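Side-chain contact in S locus protein 11 (Brassica campestris, PDB 6KYW), which probably acts as the secreted, cysteine-rich pollen signal in the self-incompatibility response: residues Ser32-Lys35 / Met36-Ser40. Sequence-based numbering, arbitrary orientation.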
loop_
_atom_site.group_PDB
_atom_site.type_symbol
_atom_site.label_atom_id
_atom_site.label_comp_id
_atom_site.label_asym_id
_atom_site.label_seq_id
_atom_site.Cartn_x
_atom_site.Cartn_y
_atom_site.Cartn_z
ATOM N N SER C 32 -5.509 -13.231 7.126
ATOM C CA SER C 32 -6.247 -12.052 6.674
ATOM C C SER C 32 -5.412 -11.303 5.641
ATOM O O SER C 32 -4.304 -10.854 5.954
ATOM C CB SER C 32 -6.572 -11.115 7.841
ATOM O OG SER C 32 -7.374 -11.743 8.809
ATOM N N ASP C 33 -5.936 -11.168 4.420
ATOM C CA ASP C 33 -5.308 -10.320 3.411
ATOM C C ASP C 33 -5.428 -8.860 3.838
ATOM O O ASP C 33 -6.425 -8.452 4.434
ATOM C CB ASP C 33 -5.982 -10.501 2.033
ATOM C CG ASP C 33 -5.506 -11.744 1.278
ATOM O OD1 ASP C 33 -4.284 -12.034 1.222
ATOM O OD2 ASP C 33 -6.380 -12.435 0.727
ATOM N N SER C 34 -4.430 -8.055 3.485
ATOM C CA SER C 34 -4.343 -6.702 4.023
ATOM C C SER C 34 -3.866 -5.746 2.931
ATOM O O SER C 34 -3.672 -6.131 1.780
ATOM C CB SER C 34 -3.420 -6.678 5.250
ATOM O OG SER C 34 -3.376 -5.370 5.806
ATOM N N LYS C 35 -3.644 -4.487 3.309
ATOM C CA LYS C 35 -3.220 -3.462 2.368
ATOM C C LYS C 35 -1.720 -3.527 2.119
ATOM O O LYS C 35 -0.960 -4.140 2.880
ATOM C CB LYS C 35 -3.577 -2.064 2.877
ATOM C CG LYS C 35 -3.240 -1.801 4.314
ATOM C CD LYS C 35 -3.499 -0.370 4.657
ATOM C CE LYS C 35 -5.010 0.022 4.683
ATOM N NZ LYS C 35 -6.011 -0.992 5.142
ATOM N N MET C 36 -1.303 -2.840 1.044
ATOM C CA MET C 36 0.098 -2.768 0.597
ATOM C C MET C 36 0.665 -4.133 0.223
ATOM O O MET C 36 1.873 -4.348 0.333
ATOM C CB MET C 36 1.003 -2.101 1.643
ATOM C CG MET C 36 0.448 -0.800 2.196
ATOM S SD MET C 36 1.674 0.298 2.784
ATOM C CE MET C 36 0.591 1.235 3.806
ATOM N N ASN C 37 -0.196 -5.054 -0.230
ATOM C CA ASN C 37 0.210 -6.410 -0.589
ATOM C C ASN C 37 0.890 -7.139 0.581
ATOM O O ASN C 37 1.950 -7.751 0.430
ATOM C CB ASN C 37 1.111 -6.406 -1.826
ATOM C CG ASN C 37 1.271 -7.806 -2.438
ATOM O OD1 ASN C 37 0.318 -8.587 -2.516
ATOM N ND2 ASN C 37 2.484 -8.126 -2.857
ATOM N N THR C 38 0.256 -7.100 1.754
ATOM C CA THR C 38 0.667 -7.943 2.882
ATOM C C THR C 38 -0.528 -8.755 3.372
ATOM O O THR C 38 -1.685 -8.391 3.143
ATOM C CB THR C 38 1.256 -7.143 4.072
ATOM O OG1 THR C 38 0.228 -6.365 4.712
ATOM C CG2 THR C 38 2.390 -6.244 3.632
ATOM N N HIS C 39 -0.226 -9.868 4.050
ATOM C CA HIS C 39 -1.226 -10.636 4.790
ATOM C C HIS C 39 -0.698 -10.938 6.195
ATOM O O HIS C 39 0.507 -10.839 6.466
ATOM C CB HIS C 39 -1.588 -11.934 4.057
ATOM C CG HIS C 39 -0.464 -12.919 3.972
ATOM N ND1 HIS C 39 0.542 -12.825 3.034
ATOM C CD2 HIS C 39 -0.187 -14.022 4.707
ATOM C CE1 HIS C 39 1.394 -13.821 3.201
ATOM N NE2 HIS C 39 0.970 -14.566 4.205
ATOM N N SER C 40 -1.612 -11.306 7.100
ATOM C CA SER C 40 -1.238 -11.643 8.469
ATOM C C SER C 40 -1.924 -12.917 8.955
ATOM O O SER C 40 -3.046 -13.244 8.553
ATOM C CB SER C 40 -1.564 -10.498 9.441
ATOM O OG SER C 40 -2.957 -10.224 9.480
HETATM O O HOH W 1 -2.732 -5.322 -0.670
#
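T38 and K35 meet inside the turn of the beta hairpin that joins strands 29-33 and 38-43. T38 OG1 donates to K35 O at 3.1 Å, nearly head-on to the carbonyl. Its chi1 of 69° sets OG1 between the backbone N and the carbonyl carbon, where it can reach across the turn; R7 on strand 5-9 also bonds to it. T38 N adds a weak bond to K35 O. A further weak bond runs from S34 N to T38 O at 2.8 Å.

The strand end is the tight part. S32 N bonds to S40 O at 2.8 Å and S40 N to S32 O at 3.0 Å, making an antiparallel hydrogen-bonded pair. On the other face, D33 OD1 lies 3.9 Å from H39 CB. The carboxylate and imidazole planes stand 80° apart. D33 OD1 bonds to C12 N, and H39 ND1 and NE2 bond to G10 O and E16 OE2.

Within the hairpin the turn is held more loosely: a water bridges S34 O and N37 N. Backbone and threonine bonds thus shape the turn, while the polar ends of S34, K35 and N37 bond to chains of other proteins, consistent with a role in recognition.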